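Beta-mannosidase (Trichoderma harzianum, PDB 4CVU) is a family 2 glycoside hydrolase that probably releases terminal beta-D-mannose units from the non-reducing ends of beta-mannosides. Local coordinates at residues 162-167 and 185-190; 173-178 and 453-458; 575-580 and 649-654; 654-659 and 852-857. One frame throughout, in Å; residues are numbered along the deposited sequence.

In the fold
A large multidomain hydrolase is joined by small local interfaces, here in two groups. Contacts 1 and 2 have centres about 11 Å apart and interleave along the chain, 173-178 falling between 162-167 and 185-190. Contact 1 is internal to the galactose-binding-like domain, while contact 2 carries that domain to the loop between strand 442-446 and helix 458-475; both touch the NAG attached to Asn167. Contacts 3 and 4 follow, also about 11 Å apart between centres, sharing Arg654 and helix 638-655. The two groups lie 37 to 48 Å apart, centre to centre, so contact 2 joins the galactose-binding-like domain to the central region, and contact 4, far from it, joins helix 638-655 to the C-terminal beta region.

Contact 1. Residues 162-167 and 185-190; sequences IINAIN and YPNRQW. With NAG (2-acetamido-2-deoxy-beta-D-glucopyranose), chain J.
Asn187 reaches over helix 159-168 with its side-chain amide, and ND2 donates to Asn164 OD1 at 3.0 Å. The Asn187 CG that carries this amide is anti to the carbonyl carbon (chi1 -60°), beside its own N. The acceptor lies in the plane of the Asn187 amide, whereas ND2 stands 31° out of the Asn164 carbonyl plane, and the two amide planes are 77° apart. At the other branch of the Asn187 amide, OD1 rests 3.2 Å from Asn167 CG. Ile163 packs against the base of the same side chain: CG1 lies 3.9 Å from Asn187 CB, and CD1 continues to Pro186 O at 3.6 Å. Further along the helix, Ile166 CG2 sits over one face of the Trp190 indole in a CH-pi contact, 3.9 Å from the centroid of the five-membered ring. A helix of the galactose-binding-like domain is thus laid against a short 3-10 turn, 188-190, at an N-glycosylation site: Asn167 ND2 is bonded covalently to C1 of the NAG, whose methyl C8 comes to 3.4 Å from Pro186 CB. Two waters form the next layer. One accepts from Trp190 NE1 in the ring plane and donates to Asn167 OD1; the other donates to both Asn164 OD1 and Pro186 O. Farther out, His174 NE2 bonds to Asn167 O, Tyr115 touches Ile166, and Arg188 NH1 bonds Ser450 O.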
# COMPACT_ATOMS: atom_id res chain seq x y z
N ILE A 162 -27.83 16.15 -9.37
CA ILE A 162 -29.28 16.18 -9.39
C ILE A 162 -29.84 16.83 -8.09
O ILE A 162 -30.71 17.68 -8.17
CB ILE A 162 -29.86 14.77 -9.63
CG1 ILE A 162 -29.50 14.26 -11.04
CG2 ILE A 162 -31.37 14.76 -9.54
CD1 ILE A 162 -29.86 12.81 -11.26
N ILE A 163 -29.34 16.44 -6.92
CA ILE A 163 -29.81 17.07 -5.65
C ILE A 163 -29.37 18.54 -5.50
O ILE A 163 -30.07 19.35 -4.85
CB ILE A 163 -29.42 16.29 -4.37
CG1 ILE A 163 -27.88 16.21 -4.20
CG2 ILE A 163 -30.07 14.92 -4.38
CD1 ILE A 163 -27.37 15.17 -3.22
N ASN A 164 -28.22 18.90 -6.08
CA ASN A 164 -27.84 20.30 -6.15
C ASN A 164 -28.84 21.09 -7.02
O ASN A 164 -29.24 22.17 -6.64
CB ASN A 164 -26.40 20.49 -6.63
CG ASN A 164 -25.39 19.99 -5.61
OD1 ASN A 164 -25.74 19.66 -4.49
ND2 ASN A 164 -24.15 19.91 -6.01
N ALA A 165 -29.25 20.50 -8.14
CA ALA A 165 -30.21 21.15 -9.06
C ALA A 165 -31.58 21.29 -8.41
O ALA A 165 -32.22 22.33 -8.53
CB ALA A 165 -30.30 20.37 -10.37
N ILE A 166 -32.02 20.25 -7.69
CA ILE A 166 -33.27 20.30 -6.93
C ILE A 166 -33.22 21.44 -5.90
O ILE A 166 -34.16 22.26 -5.81
CB ILE A 166 -33.57 18.98 -6.19
CG1 ILE A 166 -34.01 17.91 -7.18
CG2 ILE A 166 -34.64 19.18 -5.13
CD1 ILE A 166 -34.11 16.50 -6.62
N ASN A 167 -32.14 21.48 -5.13
CA ASN A 167 -32.04 22.46 -4.06
C ASN A 167 -31.97 23.94 -4.58
O ASN A 167 -32.46 24.86 -3.93
CB ASN A 167 -30.85 22.21 -3.17
CG ASN A 167 -30.64 23.33 -2.19
OD1 ASN A 167 -31.31 23.42 -1.17
ND2 ASN A 167 -29.71 24.23 -2.53
N TYR A 185 -21.03 15.61 1.02
CA TYR A 185 -21.98 16.24 0.06
C TYR A 185 -23.19 16.87 0.75
O TYR A 185 -23.73 16.31 1.67
CB TYR A 185 -22.52 15.25 -0.94
CG TYR A 185 -21.46 14.73 -1.87
CD1 TYR A 185 -21.12 15.44 -3.03
CD2 TYR A 185 -20.77 13.57 -1.59
CE1 TYR A 185 -20.13 14.98 -3.89
CE2 TYR A 185 -19.77 13.09 -2.44
CZ TYR A 185 -19.46 13.78 -3.58
OH TYR A 185 -18.48 13.28 -4.41
N PRO A 186 -23.60 18.05 0.31
CA PRO A 186 -24.82 18.70 0.78
C PRO A 186 -26.05 18.19 0.08
O PRO A 186 -25.97 17.51 -0.94
CB PRO A 186 -24.62 20.14 0.35
CG PRO A 186 -23.81 20.01 -0.91
CD PRO A 186 -22.84 18.92 -0.60
N ASN A 187 -27.20 18.56 0.60
CA ASN A 187 -28.49 18.32 -0.04
C ASN A 187 -29.09 16.92 -0.03
O ASN A 187 -30.04 16.70 -0.74
CB ASN A 187 -28.54 18.91 -1.46
CG ASN A 187 -28.32 20.39 -1.49
OD1 ASN A 187 -28.89 21.14 -0.71
ND2 ASN A 187 -27.44 20.81 -2.32
N ARG A 188 -28.56 16.01 0.80
CA ARG A 188 -28.97 14.61 0.82
C ARG A 188 -30.44 14.40 1.20
O ARG A 188 -31.02 13.39 0.91
CB ARG A 188 -28.06 13.79 1.74
CG ARG A 188 -28.29 13.98 3.21
CD ARG A 188 -27.19 13.40 4.12
NE ARG A 188 -27.19 13.96 5.48
CZ ARG A 188 -27.93 13.49 6.47
NH1 ARG A 188 -28.72 12.51 6.24
NH2 ARG A 188 -27.90 14.00 7.69
N GLN A 189 -31.04 15.38 1.87
CA GLN A 189 -32.42 15.24 2.30
C GLN A 189 -33.39 15.08 1.10
O GLN A 189 -34.51 14.60 1.26
CB GLN A 189 -32.82 16.43 3.18
CG GLN A 189 -33.01 17.78 2.49
CD GLN A 189 -31.75 18.60 2.38
OE1 GLN A 189 -30.63 18.06 2.35
NE2 GLN A 189 -31.92 19.93 2.25
N TRP A 190 -32.93 15.50 -0.09
CA TRP A 190 -33.78 15.52 -1.30
C TRP A 190 -33.80 14.20 -2.05
O TRP A 190 -34.57 14.05 -2.98
CB TRP A 190 -33.35 16.67 -2.27
CG TRP A 190 -33.82 17.96 -1.76
CD1 TRP A 190 -33.07 18.94 -1.20
CD2 TRP A 190 -35.17 18.38 -1.68
NE1 TRP A 190 -33.87 19.98 -0.78
CE2 TRP A 190 -35.17 19.65 -1.07
CE3 TRP A 190 -36.39 17.83 -2.10
CZ2 TRP A 190 -36.35 20.37 -0.85
CZ3 TRP A 190 -37.56 18.55 -1.89
CH2 TRP A 190 -37.53 19.80 -1.27
C1 NAG J . -29.48 25.44 -1.76
C2 NAG J . -28.05 25.91 -1.59
C3 NAG J . -27.90 27.30 -0.99
C4 NAG J . -28.83 28.32 -1.65
C5 NAG J . -30.23 27.75 -1.86
C6 NAG J . -31.11 28.72 -2.67
C7 NAG J . -26.34 24.23 -1.24
C8 NAG J . -25.69 23.34 -0.22
N2 NAG J . -27.32 24.99 -0.75
O3 NAG J . -26.55 27.67 -1.18
O4 NAG J . -28.94 29.42 -0.77
O5 NAG J . -30.18 26.46 -2.49
O6 NAG J . -31.55 28.15 -3.89
O7 NAG J . -25.97 24.22 -2.43
O HOH W 1 -24.36 17.37 -3.22
O HOH W 2 -33.33 22.40 0.57

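Contact 2. Residues 173-178 and 453-458; sequences QHWPAS and LYPDSD. With NAG (2-acetamido-2-deoxy-beta-D-glucopyranose), chain J.
Trp175 lays the benzene end of its indole against the backbone of Tyr454 and Pro455, with CZ2 3.4 Å from Tyr454 O. The neighbouring corner, CH2, meets the proline ring at CG, 3.9 Å away, the two side chains crossing at about a right angle. At the pyrrole end, NE1 lies 3.9 Å from Leu453 CB, so three successive residues line one tryptophan. CB already points toward the 453-458 loop, and CG is anti to the carbonyl carbon (chi1 -68°), which starts the ring in that direction. Gln173, from the same loop as the tryptophan, covers one face of the indole: its CD stands 3.2 Å above the plane, toward the rim. Leu453 O lies on the opposite face, and this buried carbonyl has no polar partner in the model. The polar atoms across the interface are joined through water. One molecule accepts from Trp175 NE1 at 3.1 Å and donates to Tyr454 O at 2.6 Å, lying in the indole plane. A second donates to Gln173 OE1 at 2.7 Å and accepts from Asp456 N. Gln512 NE2 also bonds Gln173 OE1, which fixes the amide from helix 506-528, while Tyr454 OH bonds Gln195 and Ser450. Beyond Asp456, Ser457 takes the N-cap position of helix 458-475. The contact is an interdomain seam, in which a loop of the galactose-binding-like domain docks on a beta-to-alpha loop of what is, in family 2, the catalytic (beta/alpha)8 barrel.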
# COMPACT_ATOMS: atom_id res chain seq x y z
N GLN A 173 -38.58 23.66 -0.62
CA GLN A 173 -38.27 23.94 0.77
C GLN A 173 -36.77 24.08 1.04
O GLN A 173 -35.92 23.41 0.41
CB GLN A 173 -38.86 22.87 1.70
CG GLN A 173 -38.82 23.29 3.16
CD GLN A 173 -39.60 22.36 4.08
OE1 GLN A 173 -40.13 21.34 3.65
NE2 GLN A 173 -39.70 22.73 5.35
N HIS A 174 -36.46 24.99 1.95
CA HIS A 174 -35.12 25.16 2.47
C HIS A 174 -35.17 25.23 3.98
O HIS A 174 -36.19 25.62 4.56
CB HIS A 174 -34.47 26.42 1.88
CG HIS A 174 -34.29 26.33 0.40
ND1 HIS A 174 -35.22 26.80 -0.49
CD2 HIS A 174 -33.31 25.75 -0.33
CE1 HIS A 174 -34.80 26.55 -1.72
NE2 HIS A 174 -33.66 25.90 -1.66
N TRP A 175 -34.06 24.84 4.61
CA TRP A 175 -33.97 24.75 6.04
C TRP A 175 -32.75 25.54 6.48
O TRP A 175 -31.84 25.80 5.65
CB TRP A 175 -33.79 23.28 6.47
CG TRP A 175 -34.95 22.39 6.24
CD1 TRP A 175 -35.88 22.02 7.16
CD2 TRP A 175 -35.30 21.72 5.03
NE1 TRP A 175 -36.80 21.17 6.60
CE2 TRP A 175 -36.46 20.97 5.29
CE3 TRP A 175 -34.75 21.69 3.74
CZ2 TRP A 175 -37.09 20.20 4.31
CZ3 TRP A 175 -35.38 20.93 2.76
CH2 TRP A 175 -36.54 20.19 3.05
N PRO A 176 -32.69 25.89 7.77
CA PRO A 176 -31.49 26.51 8.32
C PRO A 176 -30.26 25.64 8.12
O PRO A 176 -30.37 24.42 8.07
CB PRO A 176 -31.80 26.67 9.81
CG PRO A 176 -33.28 26.63 9.89
CD PRO A 176 -33.75 25.77 8.77
N ALA A 177 -29.11 26.29 7.99
CA ALA A 177 -27.85 25.63 7.72
C ALA A 177 -27.53 24.55 8.77
O ALA A 177 -27.06 23.48 8.42
CB ALA A 177 -26.74 26.68 7.67
N SER A 178 -27.83 24.82 10.04
CA SER A 178 -27.55 23.87 11.10
C SER A 178 -28.38 22.57 10.98
O SER A 178 -27.95 21.52 11.44
CB SER A 178 -27.73 24.52 12.49
OG SER A 178 -29.06 24.90 12.72
N LEU A 453 -33.63 17.05 8.75
CA LEU A 453 -35.07 17.15 8.53
C LEU A 453 -35.32 17.01 7.05
O LEU A 453 -34.43 17.28 6.26
CB LEU A 453 -35.64 18.46 9.09
CG LEU A 453 -35.54 18.61 10.61
CD1 LEU A 453 -36.24 19.88 11.08
CD2 LEU A 453 -36.10 17.42 11.37
N TYR A 454 -36.53 16.58 6.68
CA TYR A 454 -36.81 16.13 5.33
C TYR A 454 -38.00 16.88 4.70
O TYR A 454 -38.82 17.50 5.41
CB TYR A 454 -37.08 14.62 5.34
CG TYR A 454 -35.83 13.81 5.56
CD1 TYR A 454 -35.36 13.55 6.83
CD2 TYR A 454 -35.09 13.36 4.48
CE1 TYR A 454 -34.20 12.85 7.02
CE2 TYR A 454 -33.93 12.65 4.65
CZ TYR A 454 -33.48 12.37 5.92
OH TYR A 454 -32.28 11.71 6.10
N PRO A 455 -38.08 16.81 3.36
CA PRO A 455 -39.25 17.37 2.64
C PRO A 455 -40.54 16.65 2.99
O PRO A 455 -40.52 15.51 3.46
CB PRO A 455 -38.91 17.15 1.16
CG PRO A 455 -37.45 16.92 1.12
CD PRO A 455 -37.12 16.23 2.41
N ASP A 456 -41.65 17.33 2.78
CA ASP A 456 -42.98 16.73 2.96
C ASP A 456 -43.97 17.23 1.89
O ASP A 456 -45.17 17.30 2.15
CB ASP A 456 -43.52 17.02 4.36
CG ASP A 456 -44.72 16.15 4.71
OD1 ASP A 456 -44.73 14.96 4.30
OD2 ASP A 456 -45.65 16.65 5.39
N SER A 457 -43.46 17.50 0.69
CA SER A 457 -44.30 17.81 -0.45
C SER A 457 -45.04 16.53 -0.84
O SER A 457 -44.72 15.45 -0.35
CB SER A 457 -43.44 18.30 -1.61
OG SER A 457 -42.57 17.26 -2.03
N ASP A 458 -46.04 16.65 -1.72
CA ASP A 458 -46.88 15.52 -2.12
C ASP A 458 -46.09 14.47 -2.91
O ASP A 458 -46.29 13.29 -2.73
CB ASP A 458 -48.11 16.00 -2.94
CG ASP A 458 -49.11 16.84 -2.12
OD1 ASP A 458 -49.06 16.86 -0.89
OD2 ASP A 458 -50.00 17.50 -2.71
C1 NAG J . -29.48 25.44 -1.76
C2 NAG J . -28.05 25.91 -1.59
C3 NAG J . -27.90 27.30 -0.99
C4 NAG J . -28.83 28.32 -1.65
C5 NAG J . -30.23 27.75 -1.86
C6 NAG J . -31.11 28.72 -2.67
C7 NAG J . -26.34 24.23 -1.24
C8 NAG J . -25.69 23.34 -0.22
N2 NAG J . -27.32 24.99 -0.75
O3 NAG J . -26.55 27.67 -1.18
O4 NAG J . -28.94 29.42 -0.77
O5 NAG J . -30.18 26.46 -2.49
O6 NAG J . -31.55 28.15 -3.89
O7 NAG J . -25.97 24.22 -2.43
O HOH W 3 -41.29 20.11 1.54
O HOH W 4 -39.07 19.24 7.39

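Contact 3. Residues 575-580 and 649-654; sequences YDTSVS and TLAVER. With NAG (2-acetamido-2-deoxy-beta-D-glucopyranose), chain B; NAG (2-acetamido-2-deoxy-beta-D-glucopyranose), chain C.
Thr577 presses its methyl CG2 onto helix 638-655, 3.7 Å from Ala651 CA and 3.9 Å from Ala651 CB. The threonine belongs to a type I beta turn running from Asp576 to Val579, which packs on the helix side through its second residue. Here the small alanine lets the two backbones come close, and Phe678 of helix 664-692 touches the same alanine. A single torsion (chi1 62°) sets both branches of Thr577: OG1 lies between backbone N and carbonyl carbon, facing Arg654, and CG2 is anti to the carbonyl carbon, on the alanine. Away from this close packing the contact opens to a more exposed side, where Arg654 reaches over the turn. Its guanidinium is laid on Ser578, whose CB stands 3.5 Å above the centre of the plane, while Thr577 OG1 lies at the guanidinium edge. A water accepts from Arg654 NH2 at 2.9 Å and also bonds Thr577 OG1, so part of the grip on this charged group is solvent-mediated. The helix's outer flank carries sugar: Thr649 OG1 accepts from N2 of the first NAG (chain B) at 3.0 Å, and Glu653 OE2 accepts from O6 of the next (chain C) at 2.7 Å. An alanine at Glu653 would probably leave that O6 without its carboxylate mate and the sugar's hydroxymethyl group freer to turn. The turn itself is braced by an Asx turn, in which Asp576 OD1 accepts from both Ser578 N and Ser578 OG, the two donors coming from the same face of the carboxylate plane.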
# COMPACT_ATOMS: atom_id res chain seq x y z
N TYR A 575 -17.20 13.46 25.52
CA TYR A 575 -15.82 13.29 25.03
C TYR A 575 -14.79 13.98 25.95
O TYR A 575 -13.58 14.05 25.66
CB TYR A 575 -15.72 13.77 23.58
CG TYR A 575 -16.52 12.93 22.59
CD1 TYR A 575 -16.14 11.63 22.29
CD2 TYR A 575 -17.65 13.44 21.95
CE1 TYR A 575 -16.85 10.85 21.41
CE2 TYR A 575 -18.38 12.66 21.07
CZ TYR A 575 -17.97 11.35 20.79
OH TYR A 575 -18.66 10.53 19.92
N ASP A 576 -15.28 14.44 27.09
CA ASP A 576 -14.43 14.98 28.13
C ASP A 576 -13.82 13.82 28.92
O ASP A 576 -14.49 13.24 29.78
CB ASP A 576 -15.27 15.87 29.05
CG ASP A 576 -14.48 16.44 30.22
OD1 ASP A 576 -13.26 16.19 30.35
OD2 ASP A 576 -15.11 17.16 31.04
N THR A 577 -12.54 13.54 28.66
CA THR A 577 -11.90 12.34 29.21
C THR A 577 -11.72 12.37 30.72
O THR A 577 -11.41 11.36 31.29
CB THR A 577 -10.54 12.06 28.60
OG1 THR A 577 -9.64 13.15 28.88
CG2 THR A 577 -10.69 11.84 27.09
N SER A 578 -11.89 13.53 31.36
CA SER A 578 -11.81 13.61 32.82
C SER A 578 -13.00 13.00 33.58
O SER A 578 -12.90 12.77 34.79
CB SER A 578 -11.63 15.06 33.27
OG SER A 578 -12.81 15.79 33.00
N VAL A 579 -14.13 12.76 32.91
CA VAL A 579 -15.27 12.13 33.57
C VAL A 579 -15.67 10.77 33.00
O VAL A 579 -16.72 10.21 33.39
CB VAL A 579 -16.52 13.05 33.55
CG1 VAL A 579 -16.24 14.34 34.33
CG2 VAL A 579 -16.96 13.36 32.14
N SER A 580 -14.85 10.23 32.08
CA SER A 580 -15.21 9.02 31.36
C SER A 580 -15.56 7.83 32.23
O SER A 580 -16.36 7.02 31.84
CB SER A 580 -14.06 8.65 30.41
OG SER A 580 -13.83 9.70 29.46
N THR A 649 -5.85 10.86 21.89
CA THR A 649 -4.53 11.09 22.47
C THR A 649 -4.67 11.46 23.94
O THR A 649 -3.91 10.95 24.77
CB THR A 649 -3.74 12.21 21.74
OG1 THR A 649 -3.67 11.92 20.35
CG2 THR A 649 -2.30 12.35 22.25
N LEU A 650 -5.62 12.31 24.25
CA LEU A 650 -5.83 12.73 25.62
C LEU A 650 -6.33 11.58 26.54
O LEU A 650 -5.93 11.47 27.72
CB LEU A 650 -6.79 13.89 25.69
CG LEU A 650 -6.36 15.27 25.17
CD1 LEU A 650 -7.49 16.28 25.36
CD2 LEU A 650 -5.08 15.77 25.85
N ALA A 651 -7.21 10.74 25.98
CA ALA A 651 -7.73 9.58 26.66
C ALA A 651 -6.59 8.67 27.14
O ALA A 651 -6.54 8.31 28.31
CB ALA A 651 -8.69 8.82 25.75
N VAL A 652 -5.71 8.29 26.21
CA VAL A 652 -4.57 7.49 26.53
C VAL A 652 -3.66 8.17 27.56
O VAL A 652 -3.27 7.55 28.51
CB VAL A 652 -3.72 7.16 25.28
CG1 VAL A 652 -2.44 6.48 25.70
CG2 VAL A 652 -4.48 6.27 24.32
N GLU A 653 -3.34 9.44 27.34
CA GLU A 653 -2.37 10.13 28.16
C GLU A 653 -2.87 10.21 29.58
O GLU A 653 -2.10 10.12 30.50
CB GLU A 653 -2.04 11.54 27.65
CG GLU A 653 -1.19 11.56 26.39
CD GLU A 653 -1.08 12.94 25.77
OE1 GLU A 653 -1.81 13.88 26.18
OE2 GLU A 653 -0.24 13.07 24.88
N ARG A 654 -4.18 10.33 29.74
CA ARG A 654 -4.76 10.50 31.08
C ARG A 654 -4.81 9.21 31.88
O ARG A 654 -4.70 9.27 33.11
CB ARG A 654 -6.16 11.08 30.98
CG ARG A 654 -6.80 11.35 32.34
CD ARG A 654 -8.20 11.94 32.18
NE ARG A 654 -8.18 13.37 31.86
CZ ARG A 654 -8.15 14.36 32.76
NH1 ARG A 654 -8.12 14.13 34.06
NH2 ARG A 654 -8.14 15.62 32.33
C1 NAG B . -1.53 14.19 17.08
C2 NAG B . -0.94 14.02 18.46
C3 NAG B . -1.60 14.94 19.50
C4 NAG B . -1.75 16.39 19.03
C5 NAG B . -2.37 16.35 17.67
C6 NAG B . -2.56 17.74 17.07
C7 NAG B . -0.08 11.80 18.99
C8 NAG B . -0.35 10.44 19.58
N2 NAG B . -1.09 12.65 18.94
O3 NAG B . -0.85 14.91 20.69
O4 NAG B . -2.61 17.13 19.87
O5 NAG B . -1.59 15.57 16.78
O6 NAG B . -1.31 18.40 16.96
O7 NAG B . 1.06 12.07 18.61
C1 NAG C . -1.96 17.80 20.95
C2 NAG C . -2.86 18.98 21.34
C3 NAG C . -2.37 19.68 22.58
C4 NAG C . -2.13 18.68 23.69
C5 NAG C . -1.19 17.60 23.20
C6 NAG C . -0.99 16.53 24.27
C7 NAG C . -4.05 20.35 19.70
C8 NAG C . -3.92 21.29 18.54
N2 NAG C . -2.91 19.91 20.25
O3 NAG C . -3.37 20.57 22.99
O4 NAG C . -1.57 19.34 24.81
O5 NAG C . -1.74 16.96 22.05
O6 NAG C . -0.30 15.45 23.69
O7 NAG C . -5.18 20.06 20.11
O HOH W 5 -7.40 15.48 29.55

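Contact 4. Residues 654-659 and 852-857; sequences RYYPTP and VWPNQA
Tyr656 and Asn855 bring their CA atoms within 4.4 Å of each other where the end of helix 638-655 meets the 3-10 turn 854-856, and Asn855 N donates to Tyr655 O at 2.8 Å. Asn855 CG sits between backbone N and carbonyl carbon (chi1 60°), from where the amide reaches Arg654 O in a weak bond from ND2 at 3.0 Å, so two carbonyls of the helix's last turn find donors in one residue. The same ND2 also donates to a water that in turn donates to Tyr656 O. Beside this polar seam, Tyr655 and Trp853 form a T-shaped pair, the tyrosine edge pointing into the indole face: the centroids of the Tyr655 ring and the six-membered ring of Trp853 are 4.9 Å apart, with the planes at 74°. Tyr655 CE1 lies over the centre of the indole, and CD1 comes to 3.6 Å from Trp853 CE3. An alanine at Trp853 would probably leave the CD1-CE1 edge of Tyr655 facing a gap and the ring less firmly held on that side. On the next residue, Tyr656 CE1 meets Pro854 CG at 3.3 Å, a tight approach in which the side chains cross. Trp853 is fixed in part by its own loop, where its backbone N donates to Gln856 OE1 in the carbonyl plane, on a lone pair. Around the contact, Tyr656 OH bonds Asp681 on helix 664-692, and Tyr886 of strand 884-890 touches both Tyr656 and Pro854. Trp746 of strand 740-747 meets the Trp853 ring, so this connection between strands 841-849 and 864-869 lies where the helical region adjoins the C-terminal beta domains.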
# COMPACT_ATOMS: atom_id res chain seq x y z
N ARG A 654 -4.18 10.33 29.74
CA ARG A 654 -4.76 10.50 31.08
C ARG A 654 -4.81 9.21 31.88
O ARG A 654 -4.70 9.27 33.11
CB ARG A 654 -6.16 11.08 30.98
CG ARG A 654 -6.80 11.35 32.34
CD ARG A 654 -8.20 11.94 32.18
NE ARG A 654 -8.18 13.37 31.86
CZ ARG A 654 -8.15 14.36 32.76
NH1 ARG A 654 -8.12 14.13 34.06
NH2 ARG A 654 -8.14 15.62 32.33
N TYR A 655 -4.90 8.07 31.19
CA TYR A 655 -5.21 6.80 31.86
C TYR A 655 -4.25 5.64 31.63
O TYR A 655 -4.12 4.79 32.52
CB TYR A 655 -6.63 6.35 31.47
CG TYR A 655 -7.71 7.26 31.98
CD1 TYR A 655 -8.03 7.33 33.34
CD2 TYR A 655 -8.42 8.06 31.11
CE1 TYR A 655 -9.04 8.17 33.80
CE2 TYR A 655 -9.41 8.90 31.56
CZ TYR A 655 -9.71 8.96 32.90
OH TYR A 655 -10.71 9.80 33.31
N TYR A 656 -3.59 5.61 30.47
CA TYR A 656 -2.81 4.43 30.05
C TYR A 656 -1.34 4.72 29.74
O TYR A 656 -0.99 5.82 29.34
CB TYR A 656 -3.47 3.78 28.84
CG TYR A 656 -4.82 3.25 29.19
CD1 TYR A 656 -4.98 1.98 29.70
CD2 TYR A 656 -5.94 4.07 29.10
CE1 TYR A 656 -6.23 1.50 30.09
CE2 TYR A 656 -7.19 3.63 29.48
CZ TYR A 656 -7.33 2.35 29.98
OH TYR A 656 -8.59 1.95 30.35
N PRO A 657 -0.47 3.71 29.88
CA PRO A 657 0.92 4.04 29.60
C PRO A 657 1.00 4.58 28.18
O PRO A 657 0.24 4.16 27.34
CB PRO A 657 1.64 2.70 29.77
CG PRO A 657 0.72 1.88 30.62
CD PRO A 657 -0.65 2.30 30.22
N THR A 658 1.92 5.52 27.93
CA THR A 658 2.03 6.21 26.65
C THR A 658 3.21 5.64 25.90
O THR A 658 4.36 5.88 26.28
CB THR A 658 2.30 7.71 26.84
OG1 THR A 658 3.41 7.84 27.71
CG2 THR A 658 1.08 8.41 27.47
N PRO A 659 2.95 4.90 24.82
CA PRO A 659 4.12 4.23 24.24
C PRO A 659 5.21 5.19 23.75
O PRO A 659 4.92 6.33 23.38
CB PRO A 659 3.54 3.44 23.08
CG PRO A 659 2.13 3.22 23.46
CD PRO A 659 1.70 4.43 24.23
N VAL A 852 -5.78 1.97 41.26
CA VAL A 852 -5.26 3.16 40.58
C VAL A 852 -5.56 3.04 39.09
O VAL A 852 -6.03 2.01 38.64
CB VAL A 852 -3.73 3.31 40.80
CG1 VAL A 852 -3.42 3.57 42.27
CG2 VAL A 852 -3.00 2.08 40.29
N TRP A 853 -5.27 4.10 38.33
CA TRP A 853 -5.46 4.06 36.88
C TRP A 853 -4.38 3.17 36.29
O TRP A 853 -3.31 3.01 36.88
CB TRP A 853 -5.42 5.46 36.26
CG TRP A 853 -6.46 6.35 36.86
CD1 TRP A 853 -6.24 7.46 37.60
CD2 TRP A 853 -7.88 6.15 36.82
NE1 TRP A 853 -7.45 7.99 38.01
CE2 TRP A 853 -8.47 7.21 37.54
CE3 TRP A 853 -8.72 5.21 36.21
CZ2 TRP A 853 -9.86 7.33 37.71
CZ3 TRP A 853 -10.10 5.32 36.37
CH2 TRP A 853 -10.65 6.38 37.12
N PRO A 854 -4.66 2.57 35.13
CA PRO A 854 -3.65 1.68 34.56
C PRO A 854 -2.27 2.32 34.45
O PRO A 854 -1.27 1.64 34.71
CB PRO A 854 -4.21 1.31 33.19
CG PRO A 854 -5.68 1.48 33.32
CD PRO A 854 -5.94 2.52 34.40
N ASN A 855 -2.19 3.61 34.12
CA ASN A 855 -0.88 4.28 34.02
C ASN A 855 -0.12 4.46 35.31
O ASN A 855 1.02 4.89 35.28
CB ASN A 855 -0.96 5.65 33.27
CG ASN A 855 -1.88 6.65 33.95
OD1 ASN A 855 -2.48 6.39 35.00
ND2 ASN A 855 -2.07 7.79 33.29
N GLN A 856 -0.75 4.18 36.44
CA GLN A 856 -0.11 4.31 37.74
C GLN A 856 0.34 2.97 38.31
O GLN A 856 1.08 2.94 39.30
CB GLN A 856 -1.11 4.97 38.69
CG GLN A 856 -1.40 6.41 38.29
CD GLN A 856 -2.48 7.07 39.13
OE1 GLN A 856 -3.59 6.53 39.31
NE2 GLN A 856 -2.18 8.26 39.60
N ALA A 857 -0.09 1.87 37.70
CA ALA A 857 0.21 0.54 38.20
C ALA A 857 1.67 0.19 37.98
O ALA A 857 2.17 0.24 36.85
CB ALA A 857 -0.65 -0.51 37.51
O HOH W 6 -0.28 8.08 30.74